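Diol-dehydratase (Roseburia inulinivorans, PDB 5I2A) probably catalyses the B12-independent, glycyl-radical dehydration of 1,2-propanediol, as a lyase of the pyruvate formate lyase-like family. Local coordinates at residues A[59-64]-A[276-281]; A[49-54]-A[210-215]; A[55-60]-A[214-219]; A[32-37]-A[122-127]. All coordinates share one frame; numbering follows the deposited sequence.

Contact 1 of 4, residues A[59-64]-A[276-281]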
loop_
_atom_site.group_PDB
_atom_site.type_symbol
_atom_site.label_atom_id
_atom_site.label_comp_id
_atom_site.label_asym_id
_atom_site.label_seq_id
_atom_site.Cartn_x
_atom_site.Cartn_y
_atom_site.Cartn_z
ATOM N N HIS A 59 -22.927 0.785 -1.421
ATOM C CA HIS A 59 -23.696 1.321 -2.533
ATOM C C HIS A 59 -24.332 0.201 -3.351
ATOM O O HIS A 59 -25.453 0.342 -3.831
ATOM C CB HIS A 59 -22.818 2.179 -3.428
ATOM C CG HIS A 59 -23.585 3.016 -4.403
ATOM N ND1 HIS A 59 -24.473 3.991 -4.008
ATOM C CD2 HIS A 59 -23.568 3.047 -5.756
ATOM C CE1 HIS A 59 -24.983 4.576 -5.077
ATOM N NE2 HIS A 59 -24.446 4.024 -6.148
ATOM N N ILE A 60 -23.607 -0.899 -3.517
ATOM C CA ILE A 60 -24.130 -2.048 -4.234
ATOM C C ILE A 60 -25.327 -2.642 -3.473
ATOM O O ILE A 60 -26.366 -2.874 -4.060
ATOM C CB ILE A 60 -23.045 -3.131 -4.458
ATOM C CG1 ILE A 60 -21.978 -2.635 -5.427
ATOM C CG2 ILE A 60 -23.663 -4.406 -4.998
ATOM C CD1 ILE A 60 -20.654 -3.331 -5.283
ATOM N N LEU A 61 -25.200 -2.854 -2.169
ATOM C CA LEU A 61 -26.264 -3.529 -1.446
ATOM C C LEU A 61 -27.499 -2.630 -1.290
ATOM O O LEU A 61 -28.612 -3.126 -1.180
ATOM C CB LEU A 61 -25.777 -4.015 -0.078
ATOM C CG LEU A 61 -24.748 -5.157 -0.083
ATOM C CD1 LEU A 61 -24.490 -5.652 1.331
ATOM C CD2 LEU A 61 -25.169 -6.312 -0.983
ATOM N N LYS A 62 -27.305 -1.314 -1.297
ATOM C CA LYS A 62 -28.435 -0.394 -1.202
ATOM C C LYS A 62 -29.261 -0.402 -2.482
ATOM O O LYS A 62 -30.469 -0.263 -2.429
ATOM C CB LYS A 62 -27.969 1.034 -0.902
ATOM C CG LYS A 62 -27.819 1.329 0.577
ATOM C CD LYS A 62 -27.010 2.602 0.848
ATOM C CE LYS A 62 -27.650 3.844 0.233
ATOM N NZ LYS A 62 -26.730 5.028 0.299
ATOM N N ASN A 63 -28.615 -0.595 -3.626
ATOM C CA ASN A 63 -29.277 -0.351 -4.908
ATOM C C ASN A 63 -29.445 -1.530 -5.851
ATOM O O ASN A 63 -30.188 -1.435 -6.820
ATOM C CB ASN A 63 -28.533 0.763 -5.659
ATOM C CG ASN A 63 -28.553 2.080 -4.892
ATOM O OD1 ASN A 63 -29.580 2.735 -4.815
ATOM N ND2 ASN A 63 -27.425 2.452 -4.303
ATOM N N LEU A 64 -28.748 -2.629 -5.589
ATOM C CA LEU A 64 -28.839 -3.792 -6.455
ATOM C C LEU A 64 -30.294 -4.289 -6.507
ATOM O O LEU A 64 -30.933 -4.412 -5.478
ATOM C CB LEU A 64 -27.909 -4.889 -5.956
ATOM C CG LEU A 64 -27.465 -5.973 -6.925
ATOM C CD1 LEU A 64 -26.682 -5.377 -8.106
ATOM C CD2 LEU A 64 -26.633 -7.029 -6.172
ATOM N N LEU A 276 -21.307 -12.310 0.747
ATOM C CA LEU A 276 -19.878 -12.564 0.595
ATOM C C LEU A 276 -19.527 -12.643 -0.887
ATOM O O LEU A 276 -18.459 -12.207 -1.293
ATOM C CB LEU A 276 -19.457 -13.850 1.313
ATOM C CG LEU A 276 -19.349 -13.761 2.841
ATOM C CD1 LEU A 276 -19.163 -15.143 3.425
ATOM C CD2 LEU A 276 -18.202 -12.832 3.273
ATOM N N GLN A 277 -20.451 -13.174 -1.686
ATOM C CA GLN A 277 -20.202 -13.396 -3.110
ATOM C C GLN A 277 -20.694 -12.236 -3.983
ATOM O O GLN A 277 -20.522 -12.236 -5.201
ATOM C CB GLN A 277 -20.825 -14.733 -3.533
ATOM C CG GLN A 277 -20.134 -15.881 -2.769
ATOM C CD GLN A 277 -20.654 -17.242 -3.100
ATOM O OE1 GLN A 277 -20.236 -17.852 -4.075
ATOM N NE2 GLN A 277 -21.558 -17.748 -2.265
ATOM N N ILE A 278 -21.283 -11.244 -3.333
ATOM C CA ILE A 278 -21.490 -9.937 -3.931
ATOM C C ILE A 278 -20.250 -9.062 -3.662
ATOM O O ILE A 278 -19.772 -8.376 -4.550
ATOM C CB ILE A 278 -22.763 -9.261 -3.370
ATOM C CG1 ILE A 278 -24.017 -10.007 -3.843
ATOM C CG2 ILE A 278 -22.837 -7.788 -3.769
ATOM C CD1 ILE A 278 -25.307 -9.451 -3.233
ATOM N N GLU A 279 -19.735 -9.117 -2.437
ATOM C CA GLU A 279 -18.554 -8.342 -2.061
ATOM C C GLU A 279 -17.375 -8.692 -2.953
ATOM O O GLU A 279 -16.657 -7.814 -3.403
ATOM C CB GLU A 279 -18.161 -8.566 -0.587
ATOM C CG GLU A 279 -17.020 -7.625 -0.164
ATOM C CD GLU A 279 -16.500 -7.858 1.253
ATOM O OE1 GLU A 279 -16.509 -9.018 1.725
ATOM O OE2 GLU A 279 -16.094 -6.853 1.886
ATOM N N SER A 280 -17.199 -9.986 -3.212
ATOM C CA SER A 280 -16.141 -10.471 -4.087
ATOM C C SER A 280 -16.613 -11.671 -4.904
ATOM O O SER A 280 -17.474 -12.419 -4.458
ATOM C CB SER A 280 -14.904 -10.857 -3.268
ATOM O OG SER A 280 -13.953 -11.497 -4.084
ATOM N N SER A 281 -16.030 -11.864 -6.079
ATOM C CA SER A 281 -16.353 -13.015 -6.931
ATOM C C SER A 281 -15.549 -14.275 -6.605
ATOM O O SER A 281 -15.646 -15.266 -7.324
ATOM C CB SER A 281 -16.141 -12.660 -8.407
ATOM O OG SER A 281 -14.869 -12.074 -8.598
#
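Ile278 pushes its branched side chain against Ile60, Leu61 and Leu64, joining the C-terminal ends of two helices, 49-63 and 262-279, in the helical part of the pyruvate formate lyase-like fold. The contact is purely apolar and buried. At Ile278 the CA-CB bond points at segment 59-64, and CB then splits the chain in two. Its CG2 branch, anti to the backbone N, lies 3.7 Å from Ile60 CG2 as the two side chains run alongside one another with opposed directions. The same methyl also meets Leu61 CD2. CG1 leaves CB beside the backbone N (chi1 -68°) and runs on extended to CD1. This tip lies 3.9 Å from Leu61 CD2 and 4.0 Å from Leu64 CD2, with Leu64 meeting it tip to tip. Leu61 CD2 thus touches both branches of Ile278. An alanine at Ile278 would remove both and would probably open a gap in front of Ile60 CG2 and the two leucine methyls. Arg223, on helix 200-233, hydrogen-bonds through NH1 to both Leu61 O and Leu64 O where helix 49-63 ends. At that end Asn63 ND2 reaches back one turn to a lone pair of His59 O, 2.9 Å away in the carbonyl plane, while standing above one face of the His59 ring, near its rim.

Contact 2 of 4, residues A[49-54]-A[210-215]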
loop_
_atom_site.group_PDB
_atom_site.type_symbol
_atom_site.label_atom_id
_atom_site.label_comp_id
_atom_site.label_asym_id
_atom_site.label_seq_id
_atom_site.Cartn_x
_atom_site.Cartn_y
_atom_site.Cartn_z
ATOM N N VAL A 49 -8.187 2.983 0.035
ATOM C CA VAL A 49 -8.751 1.864 -0.706
ATOM C C VAL A 49 -9.820 1.101 0.080
ATOM O O VAL A 49 -10.900 0.838 -0.432
ATOM C CB VAL A 49 -7.660 0.855 -1.119
ATOM C CG1 VAL A 49 -8.274 -0.236 -1.965
ATOM C CG2 VAL A 49 -6.546 1.551 -1.889
ATOM N N VAL A 50 -9.519 0.749 1.322
ATOM C CA VAL A 50 -10.425 -0.117 2.044
ATOM C C VAL A 50 -11.741 0.617 2.348
ATOM O O VAL A 50 -12.799 -0.005 2.401
ATOM C CB VAL A 50 -9.778 -0.678 3.336
ATOM C CG1 VAL A 50 -9.613 0.399 4.410
ATOM C CG2 VAL A 50 -10.604 -1.834 3.863
ATOM N N MET A 51 -11.676 1.937 2.523
ATOM C CA MET A 51 -12.883 2.732 2.735
ATOM C C MET A 51 -13.685 2.783 1.437
ATOM O O MET A 51 -14.915 2.691 1.446
ATOM C CB MET A 51 -12.544 4.147 3.216
ATOM C CG MET A 51 -13.771 5.050 3.394
ATOM S SD MET A 51 -15.025 4.376 4.512
ATOM C CE MET A 51 -14.095 4.252 6.046
ATOM N N ARG A 52 -12.987 2.893 0.316
ATOM C CA ARG A 52 -13.671 2.886 -0.969
ATOM C C ARG A 52 -14.384 1.548 -1.204
ATOM O O ARG A 52 -15.487 1.538 -1.755
ATOM C CB ARG A 52 -12.698 3.181 -2.106
ATOM C CG ARG A 52 -12.011 4.559 -1.973
ATOM C CD ARG A 52 -11.125 4.853 -3.172
ATOM N NE ARG A 52 -11.893 5.168 -4.371
ATOM C CZ ARG A 52 -11.387 5.162 -5.601
ATOM N NH1 ARG A 52 -10.118 4.834 -5.800
ATOM N NH2 ARG A 52 -12.148 5.476 -6.638
ATOM N N LYS A 53 -13.773 0.437 -0.779
ATOM C CA LYS A 53 -14.398 -0.892 -0.944
ATOM C C LYS A 53 -15.667 -1.003 -0.090
ATOM O O LYS A 53 -16.674 -1.550 -0.532
ATOM C CB LYS A 53 -13.438 -2.033 -0.560
ATOM C CG LYS A 53 -12.142 -2.122 -1.351
ATOM C CD LYS A 53 -12.361 -2.584 -2.755
ATOM C CE LYS A 53 -12.822 -4.038 -2.767
ATOM N NZ LYS A 53 -13.258 -4.409 -4.117
ATOM N N ALA A 54 -15.592 -0.492 1.138
ATOM C CA ALA A 54 -16.728 -0.507 2.058
ATOM C C ALA A 54 -17.877 0.306 1.491
ATOM O O ALA A 54 -19.020 -0.152 1.487
ATOM C CB ALA A 54 -16.332 0.025 3.425
ATOM N N ILE A 210 -15.458 -1.774 8.348
ATOM C CA ILE A 210 -16.259 -2.909 8.782
ATOM C C ILE A 210 -17.659 -2.455 9.212
ATOM O O ILE A 210 -18.655 -3.067 8.830
ATOM C CB ILE A 210 -15.592 -3.673 9.926
ATOM C CG1 ILE A 210 -14.301 -4.341 9.435
ATOM C CG2 ILE A 210 -16.564 -4.709 10.514
ATOM C CD1 ILE A 210 -13.490 -5.071 10.552
ATOM N N LEU A 211 -17.732 -1.376 9.991
ATOM C CA LEU A 211 -19.022 -0.868 10.461
ATOM C C LEU A 211 -19.943 -0.570 9.275
ATOM O O LEU A 211 -21.096 -0.992 9.235
ATOM C CB LEU A 211 -18.833 0.392 11.326
ATOM C CG LEU A 211 -18.128 0.198 12.673
ATOM C CD1 LEU A 211 -18.077 1.507 13.455
ATOM C CD2 LEU A 211 -18.800 -0.901 13.490
ATOM N N ILE A 212 -19.405 0.137 8.297
ATOM C CA ILE A 212 -20.144 0.468 7.098
ATOM C C ILE A 212 -20.607 -0.802 6.368
ATOM O O ILE A 212 -21.761 -0.892 5.944
ATOM C CB ILE A 212 -19.300 1.358 6.176
ATOM C CG1 ILE A 212 -19.105 2.725 6.843
ATOM C CG2 ILE A 212 -19.971 1.520 4.812
ATOM C CD1 ILE A 212 -18.022 3.578 6.231
ATOM N N SER A 213 -19.726 -1.790 6.264
ATOM C CA SER A 213 -20.067 -3.028 5.568
ATOM C C SER A 213 -21.142 -3.820 6.326
ATOM O O SER A 213 -22.025 -4.408 5.718
ATOM C CB SER A 213 -18.815 -3.898 5.359
ATOM O OG SER A 213 -17.819 -3.192 4.637
ATOM N N CYS A 214 -21.060 -3.846 7.650
ATOM C CA CYS A 214 -22.078 -4.537 8.422
ATOM C C CYS A 214 -23.442 -3.854 8.261
ATOM O O CYS A 214 -24.456 -4.524 8.038
ATOM C CB CYS A 214 -21.686 -4.609 9.890
ATOM S SG CYS A 214 -20.384 -5.797 10.225
ATOM N N ASP A 215 -23.466 -2.527 8.333
ATOM C CA ASP A 215 -24.720 -1.799 8.167
ATOM C C ASP A 215 -25.294 -1.948 6.751
ATOM O O ASP A 215 -26.509 -1.961 6.577
ATOM C CB ASP A 215 -24.541 -0.324 8.528
ATOM C CG ASP A 215 -24.461 -0.109 10.034
ATOM O OD1 ASP A 215 -25.079 -0.900 10.777
ATOM O OD2 ASP A 215 -23.778 0.836 10.480
#
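Ala54 and Ser213 form the close, buried side of this contact, where the CA atoms of the two residues approach to 5.5 Å. The Ala54 methyl, directed at segment 210-215, has Ser213 OG 3.7 Å away. That hydroxyl is not left without a polar partner: it hydrogen-bonds to Ser209 O one turn earlier in its own helix. Because OG lies beside the backbone N (chi1 -57°), it can serve that carbonyl and still rest against Ala54. Pro525 and Phe526 of helix 525-529 also touch Ser213 here. This is near-parallel helix packing: the axes of 49-54 and 210-215 run 9.2 Å apart at an angle of 10°, an approach consistent with the small residues Ala54 and Ser213. The other side, with Met51 and Ile212, is partly exposed and relies on longer side chains to span the separation. Ile212 CG2 lies 3.8 Å from Ala54 O, whereas its CD1 reaches outward to Met51 SD at 3.5 Å. A valine in place of Ile212 would lack CD1, and the Met51 thioether would probably lose its contact across this interface, leaving a gap beside SD. The two side chains meet at about a right angle. Met51 leaves its helix with CG anti to the backbone N, then bends at chi2 (56°) and again at chi3, which brings SD and CE across the Ile212 CD1 tip.

Contact 3 of 4, residues A[55-60]-A[214-219]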
loop_
_atom_site.group_PDB
_atom_site.type_symbol
_atom_site.label_atom_id
_atom_site.label_comp_id
_atom_site.label_asym_id
_atom_site.label_seq_id
_atom_site.Cartn_x
_atom_site.Cartn_y
_atom_site.Cartn_z
ATOM N N ARG A 55 -17.558 1.498 0.992
ATOM C CA ARG A 55 -18.557 2.376 0.404
ATOM C C ARG A 55 -19.156 1.763 -0.862
ATOM O O ARG A 55 -20.334 1.918 -1.115
ATOM C CB ARG A 55 -17.962 3.755 0.090
ATOM C CG ARG A 55 -17.633 4.582 1.335
ATOM C CD ARG A 55 -18.886 5.022 2.064
ATOM N NE ARG A 55 -18.577 5.906 3.188
ATOM C CZ ARG A 55 -19.399 6.127 4.207
ATOM N NH1 ARG A 55 -20.582 5.522 4.242
ATOM N NH2 ARG A 55 -19.041 6.945 5.190
ATOM N N ALA A 56 -18.346 1.075 -1.655
ATOM C CA ALA A 56 -18.876 0.449 -2.856
ATOM C C ALA A 56 -19.804 -0.728 -2.478
ATOM O O ALA A 56 -20.868 -0.881 -3.050
ATOM C CB ALA A 56 -17.750 -0.001 -3.766
ATOM N N PHE A 57 -19.401 -1.525 -1.492
ATOM C CA PHE A 57 -20.216 -2.636 -0.994
ATOM C C PHE A 57 -21.534 -2.067 -0.478
ATOM O O PHE A 57 -22.602 -2.578 -0.777
ATOM C CB PHE A 57 -19.463 -3.397 0.101
ATOM C CG PHE A 57 -20.139 -4.663 0.596
ATOM C CD1 PHE A 57 -20.527 -5.665 -0.278
ATOM C CD2 PHE A 57 -20.309 -4.874 1.962
ATOM C CE1 PHE A 57 -21.100 -6.843 0.195
ATOM C CE2 PHE A 57 -20.868 -6.050 2.444
ATOM C CZ PHE A 57 -21.261 -7.036 1.557
ATOM N N GLU A 58 -21.443 -0.977 0.273
ATOM C CA GLU A 58 -22.634 -0.292 0.749
ATOM C C GLU A 58 -23.525 0.165 -0.412
ATOM O O GLU A 58 -24.728 -0.068 -0.398
ATOM C CB GLU A 58 -22.241 0.892 1.620
ATOM C CG GLU A 58 -23.369 1.862 1.962
ATOM C CD GLU A 58 -22.835 3.070 2.722
ATOM O OE1 GLU A 58 -22.101 3.860 2.114
ATOM O OE2 GLU A 58 -23.112 3.207 3.923
ATOM N N HIS A 59 -22.927 0.785 -1.421
ATOM C CA HIS A 59 -23.696 1.321 -2.533
ATOM C C HIS A 59 -24.332 0.201 -3.351
ATOM O O HIS A 59 -25.453 0.342 -3.831
ATOM C CB HIS A 59 -22.818 2.179 -3.428
ATOM C CG HIS A 59 -23.585 3.016 -4.403
ATOM N ND1 HIS A 59 -24.473 3.991 -4.008
ATOM C CD2 HIS A 59 -23.568 3.047 -5.756
ATOM C CE1 HIS A 59 -24.983 4.576 -5.077
ATOM N NE2 HIS A 59 -24.446 4.024 -6.148
ATOM N N ILE A 60 -23.607 -0.899 -3.517
ATOM C CA ILE A 60 -24.130 -2.048 -4.234
ATOM C C ILE A 60 -25.327 -2.642 -3.473
ATOM O O ILE A 60 -26.366 -2.874 -4.060
ATOM C CB ILE A 60 -23.045 -3.131 -4.458
ATOM C CG1 ILE A 60 -21.978 -2.635 -5.427
ATOM C CG2 ILE A 60 -23.663 -4.406 -4.998
ATOM C CD1 ILE A 60 -20.654 -3.331 -5.283
ATOM N N CYS A 214 -21.060 -3.846 7.650
ATOM C CA CYS A 214 -22.078 -4.537 8.422
ATOM C C CYS A 214 -23.442 -3.854 8.261
ATOM O O CYS A 214 -24.456 -4.524 8.038
ATOM C CB CYS A 214 -21.686 -4.609 9.890
ATOM S SG CYS A 214 -20.384 -5.797 10.225
ATOM N N ASP A 215 -23.466 -2.527 8.333
ATOM C CA ASP A 215 -24.720 -1.799 8.167
ATOM C C ASP A 215 -25.294 -1.948 6.751
ATOM O O ASP A 215 -26.509 -1.961 6.577
ATOM C CB ASP A 215 -24.541 -0.324 8.528
ATOM C CG ASP A 215 -24.461 -0.109 10.034
ATOM O OD1 ASP A 215 -25.079 -0.900 10.777
ATOM O OD2 ASP A 215 -23.778 0.836 10.480
ATOM N N ALA A 216 -24.426 -2.093 5.751
ATOM C CA ALA A 216 -24.870 -2.361 4.388
ATOM C C ALA A 216 -25.634 -3.695 4.268
ATOM O O ALA A 216 -26.632 -3.793 3.568
ATOM C CB ALA A 216 -23.682 -2.357 3.443
ATOM N N VAL A 217 -25.150 -4.723 4.946
ATOM C CA VAL A 217 -25.806 -6.020 4.888
ATOM C C VAL A 217 -27.142 -5.963 5.648
ATOM O O VAL A 217 -28.121 -6.565 5.235
ATOM C CB VAL A 217 -24.914 -7.125 5.469
ATOM C CG1 VAL A 217 -25.642 -8.469 5.467
ATOM C CG2 VAL A 217 -23.589 -7.212 4.688
ATOM N N ILE A 218 -27.170 -5.233 6.757
ATOM C CA ILE A 218 -28.390 -5.070 7.526
ATOM C C ILE A 218 -29.421 -4.369 6.664
ATOM O O ILE A 218 -30.571 -4.807 6.563
ATOM C CB ILE A 218 -28.152 -4.280 8.813
ATOM C CG1 ILE A 218 -27.272 -5.098 9.756
ATOM C CG2 ILE A 218 -29.492 -3.903 9.462
ATOM C CD1 ILE A 218 -26.749 -4.346 10.965
ATOM N N THR A 219 -28.978 -3.300 6.016
ATOM C CA THR A 219 -29.792 -2.591 5.046
ATOM C C THR A 219 -30.339 -3.535 3.986
ATOM O O THR A 219 -31.515 -3.458 3.614
ATOM C CB THR A 219 -28.990 -1.482 4.356
ATOM O OG1 THR A 219 -28.681 -0.460 5.308
ATOM C CG2 THR A 219 -29.787 -0.884 3.199
#
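A side-by-side pair of almost parallel helices, 49-63 and 200-233, brings Glu58 against Ala216 and Phe57 against Val217. The axes of the short segments lie 8.7 Å apart and are inclined by only 6°. Closest approach is at the alanine, whose CB points at the partner helix and sits 3.6 Å from Glu58 CA; Glu58 CA and Ala216 CA are 4.7 Å apart. Beside it, the Phe57 ring spans the interface. With CG anti to the backbone N (chi1 -174°), its CE2 comes 3.7 Å from Val217 CG2, and CZ is nearly as close to that methyl. The approach to the ring is oblique. Val275 of helix 262-279 touches both Phe57 and Val217. Toward the partly exposed side the Glu58 carboxylate and the Arg55 guanidinium lie against Ile212 of helix 200-233; Glu58 OE1 takes a salt bridge of 3.1 Å on its syn side from Arg55 NH1, nearly in the guanidinium plane. On the other helix, Asp215 O is gripped from opposite faces by Thr219 N and, in the familiar threonine hydroxyl bond one turn back, by Thr219 OG1. Side-by-side packing of near-parallel helices, closest at a small residue, is the arrangement of an alpha-helical bundle.

Contact 4 of 4, residues A[32-37]-A[122-127]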
loop_
_atom_site.group_PDB
_atom_site.type_symbol
_atom_site.label_atom_id
_atom_site.label_comp_id
_atom_site.label_asym_id
_atom_site.label_seq_id
_atom_site.Cartn_x
_atom_site.Cartn_y
_atom_site.Cartn_z
ATOM N N ALA A 32 -25.857 -4.599 -13.421
ATOM C CA ALA A 32 -26.120 -3.684 -12.314
ATOM C C ALA A 32 -24.934 -3.536 -11.332
ATOM O O ALA A 32 -24.632 -2.428 -10.915
ATOM C CB ALA A 32 -27.358 -4.114 -11.563
ATOM N N ARG A 33 -24.286 -4.633 -10.950
ATOM C CA ARG A 33 -23.170 -4.532 -9.998
ATOM C C ARG A 33 -22.050 -3.655 -10.552
ATOM O O ARG A 33 -21.502 -2.816 -9.844
ATOM C CB ARG A 33 -22.595 -5.909 -9.634
ATOM C CG ARG A 33 -21.601 -5.850 -8.461
ATOM C CD ARG A 33 -20.967 -7.212 -8.129
ATOM N NE ARG A 33 -19.976 -7.072 -7.063
ATOM C CZ ARG A 33 -18.752 -6.574 -7.240
ATOM N NH1 ARG A 33 -18.353 -6.195 -8.446
ATOM N NH2 ARG A 33 -17.913 -6.484 -6.211
ATOM N N ALA A 34 -21.713 -3.873 -11.816
ATOM C CA ALA A 34 -20.616 -3.145 -12.436
ATOM C C ALA A 34 -20.939 -1.659 -12.467
ATOM O O ALA A 34 -20.080 -0.825 -12.205
ATOM C CB ALA A 34 -20.347 -3.672 -13.831
ATOM N N GLU A 35 -22.192 -1.328 -12.763
ATOM C CA GLU A 35 -22.612 0.069 -12.745
ATOM C C GLU A 35 -22.506 0.667 -11.343
ATOM O O GLU A 35 -22.046 1.790 -11.173
ATOM C CB GLU A 35 -24.046 0.210 -13.264
ATOM C CG GLU A 35 -24.139 -0.044 -14.755
ATOM C CD GLU A 35 -25.535 0.158 -15.311
ATOM O OE1 GLU A 35 -26.512 0.018 -14.559
ATOM O OE2 GLU A 35 -25.641 0.471 -16.509
ATOM N N LEU A 36 -22.930 -0.084 -10.338
ATOM C CA LEU A 36 -22.948 0.442 -8.988
ATOM C C LEU A 36 -21.548 0.572 -8.369
ATOM O O LEU A 36 -21.285 1.534 -7.653
ATOM C CB LEU A 36 -23.844 -0.416 -8.098
ATOM C CG LEU A 36 -25.340 -0.331 -8.450
ATOM C CD1 LEU A 36 -26.123 -1.425 -7.736
ATOM C CD2 LEU A 36 -25.910 1.053 -8.125
ATOM N N ILE A 37 -20.652 -0.368 -8.648
ATOM C CA ILE A 37 -19.301 -0.260 -8.094
ATOM C C ILE A 37 -18.574 0.918 -8.757
ATOM O O ILE A 37 -17.865 1.669 -8.089
ATOM C CB ILE A 37 -18.503 -1.579 -8.238
ATOM C CG1 ILE A 37 -17.236 -1.523 -7.382
ATOM C CG2 ILE A 37 -18.204 -1.920 -9.704
ATOM C CD1 ILE A 37 -16.471 -2.830 -7.341
ATOM N N LEU A 122 -19.992 -1.907 -21.241
ATOM C CA LEU A 122 -18.953 -1.144 -21.928
ATOM C C LEU A 122 -18.716 0.187 -21.237
ATOM O O LEU A 122 -17.571 0.588 -21.021
ATOM C CB LEU A 122 -19.309 -0.908 -23.393
ATOM C CG LEU A 122 -19.149 -2.113 -24.318
ATOM C CD1 LEU A 122 -19.646 -1.782 -25.726
ATOM C CD2 LEU A 122 -17.708 -2.566 -24.355
ATOM N N ALA A 123 -19.806 0.855 -20.878
ATOM C CA ALA A 123 -19.724 2.154 -20.238
ATOM C C ALA A 123 -19.157 2.040 -18.829
ATOM O O ALA A 123 -18.312 2.835 -18.429
ATOM C CB ALA A 123 -21.101 2.822 -20.196
ATOM N N ALA A 124 -19.640 1.062 -18.072
ATOM C CA ALA A 124 -19.160 0.888 -16.708
ATOM C C ALA A 124 -17.704 0.417 -16.674
ATOM O O ALA A 124 -16.924 0.913 -15.875
ATOM C CB ALA A 124 -20.048 -0.076 -15.956
ATOM N N ASP A 125 -17.339 -0.518 -17.549
ATOM C CA ASP A 125 -15.998 -1.099 -17.532
ATOM C C ASP A 125 -14.900 -0.070 -17.834
ATOM O O ASP A 125 -13.773 -0.205 -17.360
ATOM C CB ASP A 125 -15.864 -2.226 -18.555
ATOM C CG ASP A 125 -16.665 -3.475 -18.205
ATOM O OD1 ASP A 125 -17.120 -3.641 -17.063
ATOM O OD2 ASP A 125 -16.828 -4.305 -19.114
ATOM N N ALA A 126 -15.221 0.927 -18.657
ATOM C CA ALA A 126 -14.212 1.869 -19.122
ATOM C C ALA A 126 -13.498 2.529 -17.950
ATOM O O ALA A 126 -12.323 2.834 -18.030
ATOM C CB ALA A 126 -14.837 2.930 -20.033
ATOM N N TYR A 127 -14.225 2.727 -16.862
ATOM C CA TYR A 127 -13.664 3.292 -15.653
ATOM C C TYR A 127 -12.527 2.451 -15.058
ATOM O O TYR A 127 -11.605 2.994 -14.452
ATOM C CB TYR A 127 -14.755 3.461 -14.595
ATOM C CG TYR A 127 -14.215 4.049 -13.309
ATOM C CD1 TYR A 127 -13.925 5.408 -13.214
ATOM C CD2 TYR A 127 -13.964 3.246 -12.211
ATOM C CE1 TYR A 127 -13.417 5.949 -12.047
ATOM C CE2 TYR A 127 -13.453 3.768 -11.052
ATOM C CZ TYR A 127 -13.189 5.124 -10.972
ATOM O OH TYR A 127 -12.701 5.634 -9.809
#
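Ala34 O and Ala124 O, one from each helix, both lie within hydrogen-bonding reach of Thr38 OG1, whose one hydrogen they must share or take in turn; Thr38 lies one turn beyond Ala34 on helix 32-43. Around this polar link the packing is made of small groups. The Ala124 methyl points at segment 32-37 and lies 3.8 Å from Ala34 O and 3.9 Å from Ala34 C, resting on the peptide group rather than on a side chain. Ala34 CB, directed back at the other helix, stands 4.2 Å from Ala124 CB. Glu35 completes the surface under that methyl: its backbone N is 4.0 Å from Ala124 CB, and its CG is 4.3 Å away. The CA atoms of Glu35 and Ala124 are separated by 5.3 Å, a closeness consistent with the small side chain of Ala124. Glu35 CG lies beside the backbone N (chi1 -71°), and the chain then runs extended to the partly exposed side, where OE1 forms a salt bridge with Arg120, one turn before Ala124 on helix 115-125. A charged pair therefore joins the same two helices outside the buried alanine pair. On the neighbouring flank of helix 32-43, Arg33 is pinned by Glu90 and by the carbonyl oxygens of Thr87 and Ile278. Alanine against alanine, with a threonine hydroxyl set between carbonyls of both backbones, is close small-residue packing of two helices.

Contacts 1, 2 and 3 all use helix 49-63. Contacts 2 and 3 are successive turns of one pairing with helix 200-233, their centres about 7 Å apart, whereas contact 1 joins the end of helix 49-63 to helix 262-279. Contact 4 joins helix 32-43, which packs on helix 49-63, to helix 115-125, and its Arg33 binds Ile278 O of contact 1. Contacts 1, 3 and 4 are buried; contact 2 is partly so. Branched aliphatic groups fill contact 1, an alanine and a phenylalanine carry contact 3, contact 2 pairs an alanine and a serine with a thioether on its more exposed side, and contact 4 rests on alanines with polar bridges beside them.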